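Local atomic coordinates of probable transcriptional regulator WhiB7 (PDB entry 7KUG), a protein that acts as a transcriptional regulator that carries a [4Fe-4S] cluster, is probably redox-responsive and up-regulates at least ten genes, its own among them, when overproduced. Residues 16-21 with 44-49; 38-43 with 68-73; 50-55 with 64-69. The protein carries 2 engineered substitutions. All blocks are in the same frame, centred on the assembly; numbering follows the deposited sequence.

Contact 1 of 3, residues 16-21 with 44-49; sequences PVLPCH and VSCPIR. With SF4 (iron/sulfur cluster), chain E.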
ATOM      1  N   PRO A  16      -6.599  -4.169 -19.422  1.00 72.57           N
ATOM      2  CA  PRO A  16      -7.251  -2.865 -19.181  1.00 64.76           C
ATOM      3  C   PRO A  16      -6.352  -1.850 -18.458  1.00 49.27           C
ATOM      4  O   PRO A  16      -6.415  -1.800 -17.242  1.00 54.66           O
ATOM      5  CB  PRO A  16      -8.437  -3.213 -18.269  1.00 72.63           C
ATOM      6  CG  PRO A  16      -7.927  -4.392 -17.481  1.00 70.13           C
ATOM      7  CD  PRO A  16      -7.142  -5.184 -18.504  1.00 69.98           C
ATOM      8  N   VAL A  17      -5.558  -1.067 -19.200  1.00 60.89           N
ATOM      9  CA  VAL A  17      -4.475  -0.221 -18.613  1.00 42.33           C
ATOM     10  C   VAL A  17      -5.108   0.781 -17.639  1.00 37.84           C
ATOM     11  O   VAL A  17      -6.080   1.485 -18.004  1.00 37.70           O
ATOM     12  CB  VAL A  17      -3.596   0.478 -19.666  1.00 45.92           C
ATOM     13  CG1 VAL A  17      -3.734   1.994 -19.614  1.00 45.36           C
ATOM     14  CG2 VAL A  17      -2.135   0.071 -19.518  1.00 45.11           C
ATOM     15  N   LEU A  18      -4.588   0.818 -16.417  1.00 32.90           N
ATOM     16  CA  LEU A  18      -4.836   1.936 -15.479  1.00 26.76           C
ATOM     17  C   LEU A  18      -3.656   2.893 -15.573  1.00 21.29           C
ATOM     18  O   LEU A  18      -2.502   2.466 -15.638  1.00 22.93           O
ATOM     19  CB  LEU A  18      -5.033   1.382 -14.069  1.00 26.69           C
ATOM     20  CG  LEU A  18      -6.057   0.252 -13.950  1.00 31.63           C
ATOM     21  CD1 LEU A  18      -6.189  -0.225 -12.515  1.00 35.76           C
ATOM     22  CD2 LEU A  18      -7.414   0.680 -14.485  1.00 35.54           C
ATOM     23  N   PRO A  19      -3.912   4.219 -15.564  1.00 20.95           N
ATOM     24  CA  PRO A  19      -2.829   5.198 -15.544  1.00 20.84           C
ATOM     25  C   PRO A  19      -1.775   4.928 -14.463  1.00 21.59           C
ATOM     26  O   PRO A  19      -0.623   5.252 -14.658  1.00 20.92           O
ATOM     27  CB  PRO A  19      -3.571   6.520 -15.345  1.00 19.16           C
ATOM     28  CG  PRO A  19      -4.900   6.282 -16.026  1.00 21.29           C
ATOM     29  CD  PRO A  19      -5.241   4.838 -15.706  1.00 21.96           C
ATOM     30  N   CYS A  20      -2.171   4.393 -13.305  1.00 19.98           N
ATOM     31  CA  CYS A  20      -1.220   4.250 -12.172  1.00 19.97           C
ATOM     32  C   CYS A  20      -0.364   2.985 -12.348  1.00 21.53           C
ATOM     33  O   CYS A  20       0.448   2.699 -11.459  1.00 21.80           O
ATOM     34  CB  CYS A  20      -1.956   4.281 -10.841  1.00 17.99           C
ATOM     35  SG  CYS A  20      -3.115   2.910 -10.609  1.00 20.29           S
ATOM     36  N   HIS A  21      -0.501   2.297 -13.488  1.00 22.20           N
ATOM     37  CA  HIS A  21       0.439   1.242 -13.959  1.00 23.86           C
ATOM     38  C   HIS A  21       1.555   1.857 -14.811  1.00 23.76           C
ATOM     39  O   HIS A  21       2.429   1.114 -15.269  1.00 26.94           O
ATOM     40  CB  HIS A  21      -0.334   0.140 -14.688  1.00 26.19           C
ATOM     41  CG  HIS A  21      -1.234  -0.611 -13.766  1.00 30.71           C
ATOM     42  ND1 HIS A  21      -2.426  -1.179 -14.186  1.00 40.34           N
ATOM     43  CD2 HIS A  21      -1.150  -0.844 -12.437  1.00 37.53           C
ATOM     44  CE1 HIS A  21      -3.022  -1.752 -13.158  1.00 42.44           C
ATOM     45  NE2 HIS A  21      -2.251  -1.568 -12.073  1.00 41.86           N
ATOM     46  N   VAL A  44      -7.309  11.155 -14.242  1.00 18.99           N
ATOM     47  CA  VAL A  44      -8.552  11.753 -14.819  1.00 19.83           C
ATOM     48  C   VAL A  44      -9.166  10.814 -15.865  1.00 20.47           C
ATOM     49  O   VAL A  44     -10.404  10.728 -15.899  1.00 23.23           O
ATOM     50  CB  VAL A  44      -8.285  13.156 -15.390  1.00 20.21           C
ATOM     51  CG1 VAL A  44      -9.468  13.680 -16.189  1.00 21.16           C
ATOM     52  CG2 VAL A  44      -7.921  14.128 -14.283  1.00 21.48           C
ATOM     53  N   SER A  45      -8.355  10.154 -16.693  1.00 19.35           N
ATOM     54  CA  SER A  45      -8.817   9.297 -17.818  1.00 21.64           C
ATOM     55  C   SER A  45      -9.023   7.848 -17.366  1.00 23.52           C
ATOM     56  O   SER A  45      -9.371   7.009 -18.216  1.00 23.66           O
ATOM     57  CB  SER A  45      -7.857   9.339 -18.968  1.00 22.29           C
ATOM     58  OG  SER A  45      -6.672   8.618 -18.669  1.00 26.50           O
ATOM     59  N   CYS A  46      -8.770   7.536 -16.096  1.00 21.18           N
ATOM     60  CA  CYS A  46      -8.892   6.146 -15.590  1.00 20.63           C
ATOM     61  C   CYS A  46     -10.309   5.617 -15.785  1.00 21.86           C
ATOM     62  O   CYS A  46     -11.282   6.244 -15.383  1.00 20.53           O
ATOM     63  CB  CYS A  46      -8.525   6.050 -14.120  1.00 19.92           C
ATOM     64  SG  CYS A  46      -8.576   4.331 -13.576  1.00 20.01           S
ATOM     65  N   PRO A  47     -10.473   4.419 -16.387  1.00 23.85           N
ATOM     66  CA  PRO A  47     -11.813   3.875 -16.615  1.00 25.40           C
ATOM     67  C   PRO A  47     -12.579   3.497 -15.332  1.00 28.97           C
ATOM     68  O   PRO A  47     -13.805   3.387 -15.386  1.00 27.13           O
ATOM     69  CB  PRO A  47     -11.551   2.643 -17.496  1.00 25.85           C
ATOM     70  CG  PRO A  47     -10.120   2.250 -17.213  1.00 28.11           C
ATOM     71  CD  PRO A  47      -9.406   3.550 -16.893  1.00 23.40           C
ATOM     72  N   ILE A  48     -11.880   3.327 -14.208  1.00 24.22           N
ATOM     73  CA  ILE A  48     -12.505   2.987 -12.889  1.00 23.85           C
ATOM     74  C   ILE A  48     -12.313   4.129 -11.878  1.00 23.59           C
ATOM     75  O   ILE A  48     -12.419   3.875 -10.658  1.00 21.86           O
ATOM     76  CB  ILE A  48     -11.968   1.648 -12.350  1.00 23.91           C
ATOM     77  CG1 ILE A  48     -10.483   1.709 -11.984  1.00 24.46           C
ATOM     78  CG2 ILE A  48     -12.253   0.525 -13.327  1.00 26.24           C
ATOM     79  CD1 ILE A  48      -9.988   0.490 -11.244  1.00 27.38           C
ATOM     80  N   ARG A  49     -12.083   5.361 -12.336  1.00 23.75           N
ATOM     81  CA  ARG A  49     -11.721   6.493 -11.443  1.00 20.57           C
ATOM     82  C   ARG A  49     -12.749   6.638 -10.310  1.00 21.62           C
ATOM     83  O   ARG A  49     -12.369   6.715  -9.148  1.00 21.00           O
ATOM     84  CB  ARG A  49     -11.601   7.792 -12.242  1.00 20.29           C
ATOM     85  CG  ARG A  49     -10.998   8.928 -11.434  1.00 21.03           C
ATOM     86  CD  ARG A  49     -11.091  10.234 -12.184  1.00 24.31           C
ATOM     87  NE  ARG A  49     -12.421  10.805 -12.040  1.00 24.21           N
ATOM     88  CZ  ARG A  49     -13.000  11.608 -12.927  1.00 38.06           C
ATOM     89  NH1 ARG A  49     -14.202  12.101 -12.672  1.00 43.21           N
ATOM     90  NH2 ARG A  49     -12.394  11.901 -14.069  1.00 36.57           N
TER
HETATM   91 FE1  SF4 E 101      -7.326   4.711 -11.672  1.00 20.61          FE
HETATM   92 FE2  SF4 E 101      -5.026   4.141 -10.361  1.00 19.60          FE
HETATM   93 FE3  SF4 E 101      -7.344   4.653  -8.976  1.00 19.45          FE
HETATM   94 FE4  SF4 E 101      -6.035   6.684 -10.301  1.00 18.34          FE
HETATM   95  S1  SF4 E 101      -5.318   5.401  -8.629  1.00 18.76           S
HETATM   96  S2  SF4 E 101      -8.170   6.226 -10.300  1.00 17.56           S
HETATM   97  S3  SF4 E 101      -5.319   5.595 -12.044  1.00 17.34           S
HETATM   98  S4  SF4 E 101      -6.915   3.027 -10.325  1.00 20.51           S
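Leu18 and Cys46 mark the nearest approach of two irregular backbones, their CA atoms 5.8 Å apart, where residues 16-21 run into a short 3-10 segment and residues 44-49 bend through a type I beta turn from Cys46 to Arg49. No hydrogen bond crosses between them; apolar packing and a shared cluster do the work. Leu18 uses both methyls: CD2 lies 3.9 Å from Cys46 SG, while CD1 meets Ile48 CD1 at 4.1 Å, the two side chains crossing at about a right angle. Beside it the Pro19 ring sets CD 3.8 Å from Cys46 CB, and the same CD rests 3.7 Å from S3 of the cluster, so that the ring touches both Cys46 and the sulfide. The two thiolates come from different segments of the chain. Cys46, with SG anti to the backbone N (chi1 -176°), binds iron FE1 at 2.3 Å, and Cys20 SG binds iron FE2 at 2.3 Å. Cys46 SG also accepts a fairly straight hydrogen bond from Ile48 N (3.5 Å, 157°). His21 NE2 is hydrogen-bonded to the backbone of a chain of another protein, placing this side of the site at the interface. Cys20 and Cys46, with Cys43 and Cys52, make up the four-cysteine [4Fe-4S] site of the WhiB family, in which the last three follow the spacing C-X2-C-X5-C.

Contact 2 of 3, residues 38-43 with 68-73; sequences VAKTMC and GEIFDQ. Engineered in segment 38-43: Met42 (natural residue Leu). With SF4 (iron/sulfur cluster), chain E.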
ATOM      1  N   VAL A  38       0.408  16.100 -10.402  1.00 22.45           N
ATOM      2  CA  VAL A  38       0.710  15.190 -11.545  1.00 23.03           C
ATOM      3  C   VAL A  38      -0.120  13.904 -11.389  1.00 20.24           C
ATOM      4  O   VAL A  38      -0.820  13.522 -12.342  1.00 20.55           O
ATOM      5  CB  VAL A  38       2.220  14.908 -11.667  1.00 22.48           C
ATOM      6  CG1 VAL A  38       2.503  13.772 -12.627  1.00 23.22           C
ATOM      7  CG2 VAL A  38       2.990  16.149 -12.086  1.00 26.55           C
ATOM      8  N   ALA A  39      -0.081  13.254 -10.224  1.00 21.19           N
ATOM      9  CA  ALA A  39      -0.807  11.986  -9.992  1.00 20.05           C
ATOM     10  C   ALA A  39      -2.310  12.217 -10.180  1.00 17.34           C
ATOM     11  O   ALA A  39      -2.969  11.388 -10.836  1.00 19.24           O
ATOM     12  CB  ALA A  39      -0.492  11.436  -8.620  1.00 22.27           C
ATOM     13  N   LYS A  40      -2.845  13.303  -9.620  1.00 19.04           N
ATOM     14  CA  LYS A  40      -4.281  13.646  -9.778  1.00 19.71           C
ATOM     15  C   LYS A  40      -4.621  13.724 -11.272  1.00 19.64           C
ATOM     16  O   LYS A  40      -5.721  13.279 -11.663  1.00 18.50           O
ATOM     17  CB  LYS A  40      -4.610  14.973  -9.104  1.00 21.99           C
ATOM     18  CG  LYS A  40      -4.763  14.904  -7.595  1.00 23.77           C
ATOM     19  CD  LYS A  40      -5.149  16.227  -7.007  1.00 26.34           C
ATOM     20  CE  LYS A  40      -6.549  16.647  -7.379  1.00 25.98           C
ATOM     21  NZ  LYS A  40      -6.973  17.814  -6.571  1.00 31.18           N
ATOM     22  N   THR A  41      -3.725  14.273 -12.087  1.00 18.99           N
ATOM     23  CA  THR A  41      -4.002  14.489 -13.523  1.00 19.09           C
ATOM     24  C   THR A  41      -3.978  13.136 -14.237  1.00 20.12           C
ATOM     25  O   THR A  41      -4.833  12.890 -15.117  1.00 19.02           O
ATOM     26  CB  THR A  41      -3.018  15.494 -14.130  1.00 20.79           C
ATOM     27  OG1 THR A  41      -3.181  16.715 -13.411  1.00 22.55           O
ATOM     28  CG2 THR A  41      -3.250  15.738 -15.604  1.00 21.01           C
HETATM   29  N   MSE A  42      -3.052  12.262 -13.857  1.00 20.85           N
HETATM   30  CA  MSE A  42      -2.963  10.905 -14.448  1.00 18.84           C
HETATM   31  C   MSE A  42      -4.307  10.191 -14.286  1.00 18.27           C
HETATM   32  O   MSE A  42      -4.720   9.516 -15.224  1.00 19.23           O
HETATM   33  CB  MSE A  42      -1.868  10.076 -13.773  1.00 20.05           C
HETATM   34  CG  MSE A  42      -0.490  10.630 -13.965  1.00 18.14           C
HETATM   35 SE   MSE A  42       0.210  10.336 -15.746  0.90 18.86          SE
HETATM   36  CE  MSE A  42       0.843   8.482 -15.565  1.00 22.65           C
ATOM     37  N   CYS A  43      -4.936  10.295 -13.106  1.00 19.53           N
ATOM     38  CA  CYS A  43      -6.159   9.532 -12.769  1.00 17.44           C
ATOM     39  C   CYS A  43      -7.339   9.967 -13.647  1.00 17.61           C
ATOM     40  O   CYS A  43      -8.297   9.213 -13.757  1.00 18.00           O
ATOM     41  CB  CYS A  43      -6.554   9.728 -11.309  1.00 17.66           C
ATOM     42  SG  CYS A  43      -5.477   8.908 -10.104  1.00 18.89           S
ATOM     43  N   GLY A  68      -8.185  10.225  -8.432  1.00 18.45           N
ATOM     44  CA  GLY A  68      -7.808  11.590  -8.838  1.00 18.55           C
ATOM     45  C   GLY A  68      -7.998  12.599  -7.729  1.00 18.77           C
ATOM     46  O   GLY A  68      -8.045  13.799  -8.029  1.00 21.49           O
ATOM     47  N   GLU A  69      -8.084  12.147  -6.481  1.00 17.36           N
ATOM     48  CA  GLU A  69      -8.155  13.047  -5.300  1.00 20.30           C
ATOM     49  C   GLU A  69      -7.018  12.736  -4.308  1.00 18.88           C
ATOM     50  O   GLU A  69      -6.645  11.558  -4.145  1.00 19.16           O
ATOM     51  CB  GLU A  69      -9.512  12.919  -4.611  1.00 20.61           C
ATOM     52  CG  GLU A  69     -10.690  13.325  -5.494  1.00 22.25           C
ATOM     53  CD  GLU A  69     -10.704  14.777  -5.944  1.00 23.66           C
ATOM     54  OE1 GLU A  69     -10.031  15.624  -5.308  1.00 26.03           O
ATOM     55  OE2 GLU A  69     -11.428  15.066  -6.925  1.00 27.82           O
ATOM     56  N   ILE A  70      -6.522  13.759  -3.614  1.00 19.18           N
ATOM     57  CA  ILE A  70      -5.540  13.585  -2.513  1.00 19.72           C
ATOM     58  C   ILE A  70      -6.286  13.198  -1.241  1.00 20.74           C
ATOM     59  O   ILE A  70      -7.222  13.919  -0.855  1.00 20.91           O
ATOM     60  CB  ILE A  70      -4.710  14.861  -2.301  1.00 21.64           C
ATOM     61  CG1 ILE A  70      -3.877  15.177  -3.546  1.00 21.92           C
ATOM     62  CG2 ILE A  70      -3.865  14.764  -1.038  1.00 23.89           C
ATOM     63  CD1 ILE A  70      -3.548  16.638  -3.679  1.00 26.54           C
ATOM     64  N   PHE A  71      -5.823  12.138  -0.579  1.00 18.20           N
ATOM     65  CA  PHE A  71      -6.385  11.682   0.715  1.00 19.17           C
ATOM     66  C   PHE A  71      -5.514  12.122   1.883  1.00 21.39           C
ATOM     67  O   PHE A  71      -4.282  12.217   1.774  1.00 20.71           O
ATOM     68  CB  PHE A  71      -6.558  10.170   0.704  1.00 18.18           C
ATOM     69  CG  PHE A  71      -7.811   9.716   0.001  1.00 17.62           C
ATOM     70  CD1 PHE A  71      -7.969   9.931  -1.356  1.00 18.82           C
ATOM     71  CD2 PHE A  71      -8.821   9.070   0.696  1.00 19.84           C
ATOM     72  CE1 PHE A  71      -9.129   9.527  -1.999  1.00 19.71           C
ATOM     73  CE2 PHE A  71      -9.976   8.657   0.052  1.00 20.30           C
ATOM     74  CZ  PHE A  71     -10.121   8.871  -1.299  1.00 20.93           C
ATOM     75  N   ASP A  72      -6.189  12.374   3.009  1.00 23.02           N
ATOM     76  CA  ASP A  72      -5.558  12.725   4.300  1.00 22.64           C
ATOM     77  C   ASP A  72      -6.468  12.166   5.399  1.00 22.04           C
ATOM     78  O   ASP A  72      -7.570  12.693   5.569  1.00 22.53           O
ATOM     79  CB  ASP A  72      -5.364  14.237   4.403  1.00 22.09           C
ATOM     80  CG  ASP A  72      -4.675  14.683   5.679  1.00 23.57           C
ATOM     81  OD1 ASP A  72      -4.195  13.787   6.423  1.00 23.03           O
ATOM     82  OD2 ASP A  72      -4.625  15.911   5.918  1.00 23.70           O
ATOM     83  N   GLN A  73      -6.051  11.087   6.063  1.00 21.08           N
ATOM     84  CA  GLN A  73      -6.825  10.411   7.136  1.00 23.67           C
ATOM     85  C   GLN A  73      -8.236  10.071   6.651  1.00 26.01           C
ATOM     86  O   GLN A  73      -9.181  10.272   7.425  1.00 27.73           O
ATOM     87  CB  GLN A  73      -6.901  11.320   8.361  1.00 25.85           C
ATOM     88  CG  GLN A  73      -5.538  11.822   8.799  1.00 28.93           C
ATOM     89  CD  GLN A  73      -4.692  10.721   9.390  1.00 32.96           C
ATOM     90  OE1 GLN A  73      -5.185   9.646   9.732  1.00 33.19           O
ATOM     91  NE2 GLN A  73      -3.408  11.006   9.543  1.00 35.28           N
TER
HETATM   92 FE1  SF4 E 101      -7.326   4.711 -11.672  1.00 20.61          FE
HETATM   93 FE2  SF4 E 101      -5.026   4.141 -10.361  1.00 19.60          FE
HETATM   94 FE3  SF4 E 101      -7.344   4.653  -8.976  1.00 19.45          FE
HETATM   95 FE4  SF4 E 101      -6.035   6.684 -10.301  1.00 18.34          FE
HETATM   96  S1  SF4 E 101      -5.318   5.401  -8.629  1.00 18.76           S
HETATM   97  S2  SF4 E 101      -8.170   6.226 -10.300  1.00 17.56           S
HETATM   98  S3  SF4 E 101      -5.319   5.595 -12.044  1.00 17.34           S
HETATM   99  S4  SF4 E 101      -6.915   3.027 -10.325  1.00 20.51           S
HETATM  100  O   HOH W   1      -8.052  14.457 -10.639  1.00 22.97           O
HETATM  101  O   HOH W   2      -7.861  16.350  -4.068  1.00 25.74           O
HETATM  102  O   HOH W   3      -9.903  17.723  -7.449  1.00 41.32           O
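Lys40 reaches from the helix across the start of strand 69-72, its aliphatic chain crossing the Ile70 side chain at about a right angle so that CD lies 3.7 Å from Ile70 CD1. A bend at chi3 (69°) brings CE close to the Gly68 carbonyl oxygen, with CE 3.3 Å from Gly68 O. The ammonium group then faces the carboxylate of Glu69, whose side chain runs obliquely to it. The direct salt bridge is long, NZ to OE1 4.0 Å, and two waters bridge the pair: each accepts from Lys40 NZ and donates to Glu69 OE1, and one of them also accepts from Ile70 N. A further water joins the two backbones by donating to both Lys40 O and Gly68 O. Here the last turns of helix 33-43 meet the glycine turn between the first two strands of the three-stranded antiparallel sheet of the WhiB domain. Deeper in, packing is tight: Cys43 CB stands 3.3 Å from Gly68 CA, closer than usual for two carbons. Cys43 SG, anti to the carbonyl carbon (chi1 -72°), binds iron FE4 of the cluster at 2.3 Å. Val65 of the neighbouring strand touches Lys40, Cys43 and Ile70, packing against both sides of the junction.

Contact 3 of 3, residues 50-55 with 64-69; sequences RQCLAA and GVWGGE. With SF4 (iron/sulfur cluster), chain E.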
ATOM      1  N   ARG A  50     -14.047   6.681 -10.621  1.00 21.94           N
ATOM      2  CA  ARG A  50     -15.066   6.951  -9.577  1.00 23.65           C
ATOM      3  C   ARG A  50     -15.174   5.763  -8.618  1.00 23.18           C
ATOM      4  O   ARG A  50     -15.456   6.006  -7.435  1.00 25.36           O
ATOM      5  CB  ARG A  50     -16.412   7.254 -10.226  1.00 26.03           C
ATOM      6  CG  ARG A  50     -16.417   8.587 -10.947  1.00 30.44           C
ATOM      7  CD  ARG A  50     -17.832   9.092 -11.104  1.00 37.40           C
ATOM      8  NE  ARG A  50     -17.801  10.467 -11.546  1.00 36.30           N
ATOM      9  CZ  ARG A  50     -17.786  10.834 -12.808  1.00 34.50           C
ATOM     10  NH1 ARG A  50     -17.835   9.914 -13.758  1.00 38.74           N
ATOM     11  NH2 ARG A  50     -17.733  12.119 -13.111  1.00 36.29           N
ATOM     12  N   GLN A  51     -14.975   4.546  -9.126  1.00 24.35           N
ATOM     13  CA  GLN A  51     -14.984   3.306  -8.304  0.60 25.59           C
ATOM     14  C   GLN A  51     -13.771   3.324  -7.359  1.00 25.66           C
ATOM     15  O   GLN A  51     -13.953   2.998  -6.172  1.00 23.84           O
ATOM     16  CB  GLN A  51     -15.063   2.099  -9.239  0.60 28.54           C
ATOM     17  CG  GLN A  51     -16.313   2.119 -10.117  0.60 32.00           C
ATOM     18  CD  GLN A  51     -16.060   2.566 -11.539  0.60 36.21           C
ATOM     19  OE1 GLN A  51     -15.615   3.685 -11.805  0.60 26.45           O
ATOM     20  NE2 GLN A  51     -16.365   1.684 -12.479  0.60 38.58           N
ATOM     21  N   CYS A  52     -12.598   3.726  -7.856  1.00 25.13           N
ATOM     22  CA  CYS A  52     -11.341   3.814  -7.062  1.00 20.38           C
ATOM     23  C   CYS A  52     -11.563   4.834  -5.934  1.00 21.94           C
ATOM     24  O   CYS A  52     -11.220   4.559  -4.767  1.00 20.57           O
ATOM     25  CB  CYS A  52     -10.161   4.205  -7.951  1.00 19.16           C
ATOM     26  SG  CYS A  52      -8.556   4.296  -7.111  1.00 19.37           S
ATOM     27  N   LEU A  53     -12.160   5.982  -6.265  1.00 20.36           N
ATOM     28  CA  LEU A  53     -12.430   7.054  -5.287  1.00 19.64           C
ATOM     29  C   LEU A  53     -13.374   6.509  -4.210  1.00 20.42           C
ATOM     30  O   LEU A  53     -13.117   6.731  -3.039  1.00 21.49           O
ATOM     31  CB  LEU A  53     -13.026   8.274  -5.996  1.00 20.24           C
ATOM     32  CG  LEU A  53     -13.355   9.461  -5.096  1.00 22.79           C
ATOM     33  CD1 LEU A  53     -12.112   9.965  -4.393  1.00 22.27           C
ATOM     34  CD2 LEU A  53     -14.007  10.587  -5.891  1.00 23.62           C
ATOM     35  N   ALA A  54     -14.456   5.846  -4.618  1.00 22.50           N
ATOM     36  CA  ALA A  54     -15.491   5.352  -3.683  1.00 24.83           C
ATOM     37  C   ALA A  54     -14.831   4.370  -2.711  1.00 23.46           C
ATOM     38  O   ALA A  54     -15.088   4.467  -1.484  1.00 23.63           O
ATOM     39  CB  ALA A  54     -16.629   4.712  -4.445  1.00 25.09           C
ATOM     40  N   ALA A  55     -14.019   3.453  -3.234  1.00 23.63           N
ATOM     41  CA  ALA A  55     -13.405   2.353  -2.454  1.00 23.67           C
ATOM     42  C   ALA A  55     -12.383   2.942  -1.484  1.00 23.32           C
ATOM     43  O   ALA A  55     -12.332   2.506  -0.321  1.00 23.70           O
ATOM     44  CB  ALA A  55     -12.779   1.332  -3.369  1.00 24.56           C
ATOM     45  N   GLY A  64      -2.150   9.552  -0.096  1.00 18.37           N
ATOM     46  CA  GLY A  64      -1.949   9.162  -1.495  1.00 17.01           C
ATOM     47  C   GLY A  64      -3.066   9.698  -2.374  1.00 19.05           C
ATOM     48  O   GLY A  64      -4.082  10.252  -1.855  1.00 20.19           O
ATOM     49  N   VAL A  65      -2.890   9.532  -3.677  1.00 17.73           N
ATOM     50  CA  VAL A  65      -3.898   9.950  -4.685  1.00 17.34           C
ATOM     51  C   VAL A  65      -4.680   8.711  -5.102  1.00 16.89           C
ATOM     52  O   VAL A  65      -4.092   7.719  -5.549  1.00 16.33           O
ATOM     53  CB  VAL A  65      -3.253  10.692  -5.865  1.00 16.74           C
ATOM     54  CG1 VAL A  65      -4.244  10.900  -7.005  1.00 17.41           C
ATOM     55  CG2 VAL A  65      -2.675  12.019  -5.391  1.00 17.64           C
ATOM     56  N   TRP A  66      -5.990   8.789  -4.960  1.00 16.93           N
ATOM     57  CA  TRP A  66      -6.922   7.703  -5.300  1.00 15.38           C
ATOM     58  C   TRP A  66      -8.074   8.369  -6.049  1.00 18.10           C
ATOM     59  O   TRP A  66      -8.550   9.390  -5.545  1.00 18.97           O
ATOM     60  CB  TRP A  66      -7.442   6.986  -4.047  1.00 18.27           C
ATOM     61  CG  TRP A  66      -6.404   6.510  -3.089  1.00 17.82           C
ATOM     62  CD1 TRP A  66      -5.696   7.283  -2.218  1.00 18.88           C
ATOM     63  CD2 TRP A  66      -5.980   5.152  -2.871  1.00 19.26           C
ATOM     64  NE1 TRP A  66      -4.853   6.501  -1.481  1.00 19.35           N
ATOM     65  CE2 TRP A  66      -5.006   5.195  -1.853  1.00 18.93           C
ATOM     66  CE3 TRP A  66      -6.334   3.918  -3.419  1.00 19.55           C
ATOM     67  CZ2 TRP A  66      -4.372   4.040  -1.387  1.00 18.69           C
ATOM     68  CZ3 TRP A  66      -5.720   2.777  -2.950  1.00 21.63           C
ATOM     69  CH2 TRP A  66      -4.747   2.845  -1.954  1.00 19.40           C
ATOM     70  N   GLY A  67      -8.504   7.799  -7.177  1.00 19.32           N
ATOM     71  CA  GLY A  67      -9.646   8.330  -7.938  1.00 18.90           C
ATOM     72  C   GLY A  67      -9.448   9.800  -8.270  1.00 18.60           C
ATOM     73  O   GLY A  67     -10.446  10.535  -8.319  1.00 21.31           O
ATOM     74  N   GLY A  68      -8.185  10.225  -8.432  1.00 18.45           N
ATOM     75  CA  GLY A  68      -7.808  11.590  -8.838  1.00 18.55           C
ATOM     76  C   GLY A  68      -7.998  12.599  -7.729  1.00 18.77           C
ATOM     77  O   GLY A  68      -8.045  13.799  -8.029  1.00 21.49           O
ATOM     78  N   GLU A  69      -8.084  12.147  -6.481  1.00 17.36           N
ATOM     79  CA  GLU A  69      -8.155  13.047  -5.300  1.00 20.30           C
ATOM     80  C   GLU A  69      -7.018  12.736  -4.308  1.00 18.88           C
ATOM     81  O   GLU A  69      -6.645  11.558  -4.145  1.00 19.16           O
ATOM     82  CB  GLU A  69      -9.512  12.919  -4.611  1.00 20.61           C
ATOM     83  CG  GLU A  69     -10.690  13.325  -5.494  1.00 22.25           C
ATOM     84  CD  GLU A  69     -10.704  14.777  -5.944  1.00 23.66           C
ATOM     85  OE1 GLU A  69     -10.031  15.624  -5.308  1.00 26.03           O
ATOM     86  OE2 GLU A  69     -11.428  15.066  -6.925  1.00 27.82           O
TER
HETATM   87 FE1  SF4 E 101      -7.326   4.711 -11.672  1.00 20.61          FE
HETATM   88 FE2  SF4 E 101      -5.026   4.141 -10.361  1.00 19.60          FE
HETATM   89 FE3  SF4 E 101      -7.344   4.653  -8.976  1.00 19.45          FE
HETATM   90 FE4  SF4 E 101      -6.035   6.684 -10.301  1.00 18.34          FE
HETATM   91  S1  SF4 E 101      -5.318   5.401  -8.629  1.00 18.76           S
HETATM   92  S2  SF4 E 101      -8.170   6.226 -10.300  1.00 17.56           S
HETATM   93  S3  SF4 E 101      -5.319   5.595 -12.044  1.00 17.34           S
HETATM   94  S4  SF4 E 101      -6.915   3.027 -10.325  1.00 20.51           S
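Cys52 and Leu53, neighbours on one helix, both lie against the turn Trp66-Glu69, Cys52 also binding the cluster. Coordination comes first: Cys52 SG lies anti to its backbone N (chi1 -178°) and binds iron FE3 of the cluster at 2.3 Å. The turn supplies backbone rather than a ligand, bringing Gly67 CA within 3.5 Å of the cluster sulfide S2. Polar atoms are few. Gly67 N lies 3.5 Å from Cys52 SG, yet it is buried by the contact and has no hydrogen-bonding partner in the model. Van der Waals contact makes up the rest. Gly67 has no side chain where a CB would clash with Leu53 CB, so the helix comes very near, Gly67 CA 3.8 Å from Leu53 N. Leu53 spans the turn with one methyl, CD1, which touches Trp66 O at 3.8 Å and Glu69 CG at 3.8 Å. Cys52 SG also sits at the edge of the Trp66 indole, near the ring plane. Two backbone hydrogen bonds between Trp66 and Glu69 close a type I' beta turn, with Gly67 and Gly68 at its centre, both at positive phi. The turn belongs to the G-V-W-G-G motif of WhiB proteins, here forming a wall of the cluster pocket. Behind it, Trp66 packs on Ala56 and Arg59 farther along helix 49-59, sets its ring edge-to-face with Phe71 of strand 69-72 and touches a chain of another protein. Val65 fits against helix 33-43, so that strand 65-66 is held between the two helices, while Leu53 and Glu69 both touch Ile76 of strand 75-76.

The three contacts surround one [4Fe-4S] cluster and between them supply its four cysteines. Contact 1 has its centre about 12 Å from that of contact 2 and about 11 Å from that of contact 3, whereas contacts 2 and 3, which share Gly68 and Glu69, have centres about 7 Å apart. Along the chain, contacts 1 and 2 interleave, contact 1 closes before contact 3 opens, and contacts 2 and 3 end on the same glycine turn. That turn joins strands 65-66 and 69-72, bringing helices 33-43 and 49-59 to one sheet. The cluster is bound by the N-terminal loop, the loop between the helices and both helices, and the hairpin turn packs against it.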